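Local coordinates for F420-dependent methylenetetrahydromethanopterin dehydrogenase (Methanopyrus kandleri, PDB 3IQE) that catalyses the reversible, coenzyme F420-dependent reduction of methenyl-tetrahydromethanopterin to methylene-tetrahydromethanopterin, a step of methanogenesis from carbon dioxide, at the interface of chains A and B and the interface of chains A and C. Numbering follows the deposited sequence. Chains: chain A/B/C, F420-dependent methylenetetrahydromethanopterin dehydrogenase.

Contact 1: the interface of chains A and B. Residues chain A 256, 259, 261, 263, 278; chain B 197-198, 201.
B:Tyr198 reaches from the first turn of helix 197-223 into chain A, where its ring is held between A:Lys256 and A:Phe278. On one face lies the aliphatic part of A:Lys256, with CG over the middle of the ring, 3.8 Å from its centroid. CG stands anti to the carbonyl carbon (chi1 -61°), and from there the extended chain lays its methylenes at about a right angle to the tyrosine side chain. A:Phe278 comes at the opposite face with an edge: the ring planes are 74° apart, and CD2 sits 3.7 Å from B:Tyr198 CZ, near the hydroxyl end. The methyl CG2 of A:Val261 packs against that same end.

The tyrosine hydroxyl is held by polar partners as well as by packing. A:Arg263 meets it tip to tip, its NH1 donating to B:Tyr198 OH at 2.9 Å, with the oxygen nearly in the guanidinium plane. Water 1, in the plane of the tyrosine ring, lies 2.9 Å from B:Tyr198 OH and links it to the carboxylate of A:Asp259. A:Asp259 OD1 also takes the backbone N of A:Phe278 on its syn lone pair, at 2.6 Å. This second-shell bond ties the carboxylate to the segment that carries the phenylalanine ring. B:Pro197 is wedged alongside, its CG 3.5 Å from A:Phe278 CB and also against A:Asp259 CG.

Against this dense packing around the ring, two places are looser. At the far tip of A:Phe278, CZ meets B:Val201 CG1 at 3.9 Å, and that valine hides little surface. Beside A:Val261, water rather than direct packing joins the hydroxyl to A:Asp259, and the contact between water 1 and A:Val261 N is weak. The patch plugs the start of a helix of one subunit into a neighbour, helping to join subunits of the homohexamer.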
loop_
_atom_site.group_PDB
_atom_site.type_symbol
_atom_site.label_atom_id
_atom_site.label_comp_id
_atom_site.label_asym_id
_atom_site.label_seq_id
_atom_site.Cartn_x
_atom_site.Cartn_y
_atom_site.Cartn_z
ATOM N N LYS A 256 6.548 -15.721 -2.749
ATOM C CA LYS A 256 5.922 -16.202 -1.494
ATOM C C LYS A 256 4.515 -16.734 -1.654
ATOM O O LYS A 256 4.171 -17.745 -1.051
ATOM C CB LYS A 256 5.947 -15.141 -0.403
ATOM C CG LYS A 256 7.361 -14.683 0.001
ATOM C CD LYS A 256 7.316 -13.692 1.176
ATOM C CE LYS A 256 8.720 -13.308 1.674
ATOM N NZ LYS A 256 8.565 -12.044 2.439
ATOM N N ASP A 259 4.724 -20.260 -2.595
ATOM C CA ASP A 259 5.743 -20.983 -1.847
ATOM C C ASP A 259 6.835 -21.430 -2.796
ATOM O O ASP A 259 7.146 -22.612 -2.926
ATOM C CB ASP A 259 5.159 -22.180 -1.102
ATOM C CG ASP A 259 6.157 -22.876 -0.191
ATOM O OD1 ASP A 259 7.262 -22.367 0.154
ATOM O OD2 ASP A 259 5.821 -23.995 0.175
ATOM N N VAL A 261 9.898 -19.317 -3.261
ATOM C CA VAL A 261 11.074 -18.488 -3.069
ATOM C C VAL A 261 12.379 -19.307 -3.186
ATOM O O VAL A 261 12.660 -20.153 -2.348
ATOM C CB VAL A 261 11.079 -17.848 -1.674
ATOM C CG1 VAL A 261 12.294 -16.934 -1.530
ATOM C CG2 VAL A 261 9.804 -17.076 -1.445
ATOM N N ARG A 263 15.981 -20.316 -2.509
ATOM C CA ARG A 263 17.122 -20.166 -1.555
ATOM C C ARG A 263 18.273 -21.081 -1.920
ATOM O O ARG A 263 18.099 -22.306 -2.120
ATOM C CB ARG A 263 16.668 -20.413 -0.119
ATOM C CG ARG A 263 15.285 -19.750 0.167
ATOM C CD ARG A 263 14.887 -19.935 1.629
ATOM N NE ARG A 263 13.599 -19.333 1.845
ATOM C CZ ARG A 263 13.383 -18.045 2.101
ATOM N NH1 ARG A 263 12.141 -17.635 2.192
ATOM N NH2 ARG A 263 14.379 -17.197 2.321
ATOM N N PHE A 278 9.192 -23.711 1.332
ATOM C CA PHE A 278 9.635 -23.194 2.628
ATOM C C PHE A 278 10.138 -24.282 3.592
ATOM O O PHE A 278 11.127 -24.082 4.274
ATOM C CB PHE A 278 8.484 -22.411 3.280
ATOM C CG PHE A 278 8.842 -21.774 4.593
ATOM C CD1 PHE A 278 8.462 -22.381 5.793
ATOM C CD2 PHE A 278 9.556 -20.590 4.642
ATOM C CE1 PHE A 278 8.770 -21.799 7.002
ATOM C CE2 PHE A 278 9.886 -20.015 5.867
ATOM C CZ PHE A 278 9.491 -20.629 7.046
ATOM N N PRO B 197 2.888 -21.294 3.818
ATOM C CA PRO B 197 3.775 -21.079 4.972
ATOM C C PRO B 197 4.133 -19.632 5.230
ATOM O O PRO B 197 4.355 -19.255 6.393
ATOM C CB PRO B 197 5.052 -21.866 4.613
ATOM C CG PRO B 197 5.013 -22.026 3.153
ATOM C CD PRO B 197 3.542 -22.068 2.760
ATOM N N TYR B 198 4.185 -18.803 4.184
ATOM C CA TYR B 198 4.418 -17.361 4.404
ATOM C C TYR B 198 3.231 -16.675 5.043
ATOM O O TYR B 198 3.456 -15.807 5.852
ATOM C CB TYR B 198 4.890 -16.615 3.135
ATOM C CG TYR B 198 6.139 -17.194 2.611
ATOM C CD1 TYR B 198 7.357 -16.895 3.226
ATOM C CD2 TYR B 198 6.129 -18.155 1.600
ATOM C CE1 TYR B 198 8.520 -17.462 2.815
ATOM C CE2 TYR B 198 7.311 -18.757 1.185
ATOM C CZ TYR B 198 8.505 -18.398 1.799
ATOM O OH TYR B 198 9.706 -18.924 1.398
ATOM N N VAL B 201 3.833 -17.401 8.664
ATOM C CA VAL B 201 4.929 -16.689 9.357
ATOM C C VAL B 201 4.629 -15.206 9.506
ATOM O O VAL B 201 5.109 -14.570 10.431
ATOM C CB VAL B 201 6.360 -16.916 8.766
ATOM C CG1 VAL B 201 6.742 -18.424 8.772
ATOM C CG2 VAL B 201 6.480 -16.373 7.398
HETATM O O HOH W 1 9.222 -20.946 -0.649
#

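Contact 2: the interface of chains A and C. Residues chain A 130-131, 227, 231-232, 235; chain C 275, 278-279.
The C-terminal tail of chain C docks on the first turns of helix 227-257 of chain A, with C:Phe278 pushed rim-first against A:Val231 and A:Ala235. These two residues lie one helical turn apart and present their side chains to the tip of the ring. A:Ala235 CB is in the ring plane, at the edge, 3.4 Å from C:Phe278 CZ. A:Val231 comes tip to tip, its CG1 3.7 Å from that same CZ. A:Pro232 adds its CA at the edge, also in plane. CG of C:Phe278 is anti to the backbone N (chi1 -179°), which carries the ring away from its own chain toward the helix. A:Phe131 meets the CE2 side of the ring more distantly, while its own face is packed by A:Ala235 CA, so the alanine supports both aromatic rings.

Beside this apolar docking, C:Lys275 makes a polar clasp. Its NZ donates to the backbone O of A:Glu130 at 2.8 Å, in the carbonyl plane and on a lone pair, with a C=O...N angle of 139°. The same side-chain nitrogen bonds to O of C:Phe278 at 2.6 Å, approaching from above that carbonyl's plane. One side chain thus joins the tail's own backbone to the loop of chain A. A methionine here, with no N-H to give to either carbonyl oxygen, would probably let the tail shift around the phenylalanine. The carboxylate of A:Glu130 stays apart, its OE2 6.9 Å from C:Lys275 NZ; it is the backbone oxygen that the lysine bonds, though the opposite charge may still attract weakly.

C:Met279 curls back and lies across A:Pro232 at about a right angle, with SD 4.1 Å from the proline CD. The site lies where the beginning of the last helix of chain A meets the loop between strand 115-119 and helix 134-150, and the twofold repeats it with the chains exchanged.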
loop_
_atom_site.group_PDB
_atom_site.type_symbol
_atom_site.label_atom_id
_atom_site.label_comp_id
_atom_site.label_asym_id
_atom_site.label_seq_id
_atom_site.Cartn_x
_atom_site.Cartn_y
_atom_site.Cartn_z
ATOM N N GLU A 130 23.122 19.885 -0.669
ATOM C CA GLU A 130 21.770 20.330 -0.273
ATOM C C GLU A 130 20.754 19.187 -0.023
ATOM O O GLU A 130 19.697 19.401 0.583
ATOM C CB GLU A 130 21.243 21.331 -1.312
ATOM C CG GLU A 130 22.145 22.530 -1.561
ATOM C CD GLU A 130 23.003 22.403 -2.811
ATOM O OE1 GLU A 130 23.210 23.442 -3.514
ATOM O OE2 GLU A 130 23.460 21.283 -3.108
ATOM N N PHE A 131 21.093 17.957 -0.411
ATOM C CA PHE A 131 20.124 16.875 -0.404
ATOM C C PHE A 131 20.692 15.657 0.306
ATOM O O PHE A 131 20.040 15.033 1.141
ATOM C CB PHE A 131 19.731 16.502 -1.849
ATOM C CG PHE A 131 18.857 15.299 -1.939
ATOM C CD1 PHE A 131 17.550 15.351 -1.468
ATOM C CD2 PHE A 131 19.336 14.090 -2.433
ATOM C CE1 PHE A 131 16.733 14.228 -1.515
ATOM C CE2 PHE A 131 18.500 12.965 -2.473
ATOM C CZ PHE A 131 17.217 13.043 -2.004
ATOM N N LYS A 227 21.279 25.230 -8.710
ATOM C CA LYS A 227 20.707 24.475 -7.569
ATOM C C LYS A 227 19.176 24.381 -7.569
ATOM O O LYS A 227 18.590 23.347 -7.123
ATOM C CB LYS A 227 21.177 25.117 -6.259
ATOM C CG LYS A 227 20.501 26.429 -5.932
ATOM C CD LYS A 227 20.770 26.874 -4.492
ATOM C CE LYS A 227 22.192 26.562 -4.041
ATOM N NZ LYS A 227 22.706 27.739 -3.299
ATOM N N VAL A 231 18.927 20.254 -7.362
ATOM C CA VAL A 231 18.441 19.614 -6.126
ATOM C C VAL A 231 17.146 18.835 -6.418
ATOM O O VAL A 231 17.006 17.627 -6.071
ATOM C CB VAL A 231 18.227 20.674 -5.029
ATOM C CG1 VAL A 231 17.527 20.046 -3.822
ATOM C CG2 VAL A 231 19.493 21.223 -4.581
ATOM N N PRO A 232 16.168 19.496 -7.079
ATOM C CA PRO A 232 15.049 18.628 -7.446
ATOM C C PRO A 232 15.426 17.400 -8.285
ATOM O O PRO A 232 14.818 16.345 -8.141
ATOM C CB PRO A 232 14.126 19.567 -8.255
ATOM C CG PRO A 232 14.740 20.961 -8.112
ATOM C CD PRO A 232 15.783 20.914 -7.104
ATOM N N ALA A 235 17.008 14.631 -6.132
ATOM C CA ALA A 235 15.930 14.085 -5.305
ATOM C C ALA A 235 14.997 13.167 -6.103
ATOM O O ALA A 235 14.542 12.149 -5.563
ATOM C CB ALA A 235 15.144 15.198 -4.649
ATOM N N LYS C 275 19.455 21.647 7.867
ATOM C CA LYS C 275 18.378 22.313 7.121
ATOM C C LYS C 275 17.107 21.490 7.295
ATOM O O LYS C 275 17.220 20.332 7.574
ATOM C CB LYS C 275 18.705 22.378 5.630
ATOM C CG LYS C 275 18.871 21.050 4.933
ATOM C CD LYS C 275 19.083 21.159 3.411
ATOM C CE LYS C 275 17.782 21.337 2.644
ATOM N NZ LYS C 275 18.021 21.502 1.188
ATOM N N PHE C 278 13.197 21.844 1.824
ATOM C CA PHE C 278 13.890 21.191 0.718
ATOM C C PHE C 278 14.772 22.176 -0.045
ATOM O O PHE C 278 15.923 21.860 -0.374
ATOM C CB PHE C 278 12.833 20.478 -0.158
ATOM C CG PHE C 278 13.381 19.721 -1.350
ATOM C CD1 PHE C 278 13.352 20.296 -2.625
ATOM C CD2 PHE C 278 13.901 18.437 -1.209
ATOM C CE1 PHE C 278 13.834 19.608 -3.728
ATOM C CE2 PHE C 278 14.379 17.731 -2.312
ATOM C CZ PHE C 278 14.329 18.303 -3.573
ATOM N N MET C 279 14.265 23.387 -0.255
ATOM C CA MET C 279 14.971 24.393 -1.069
ATOM C C MET C 279 15.772 25.388 -0.241
ATOM O O MET C 279 16.239 26.378 -0.771
ATOM C CB MET C 279 13.996 25.149 -1.976
ATOM C CG MET C 279 13.537 24.346 -3.197
ATOM S SD MET C 279 14.851 23.357 -3.961
ATOM C CE MET C 279 16.242 24.485 -4.099
#

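About 41 Å separates the centres of contact 1 and contact 2, and helix 227-257 of chain A spans the distance: its early turns receive a tail in contact 2, while its last residues and the segment that follows build contact 1. Phe278 belongs to both. In contact 1 the copy from chain A faces chain B, and in contact 2 the copy from chain C faces chain A. Since every copy behaves alike, each Phe278 lies where three subunits come together. The same tail thus takes part in the twofold A-C interface and the A-B interface, and may help tie them together, which suits a hexamer built as a trimer of dimers.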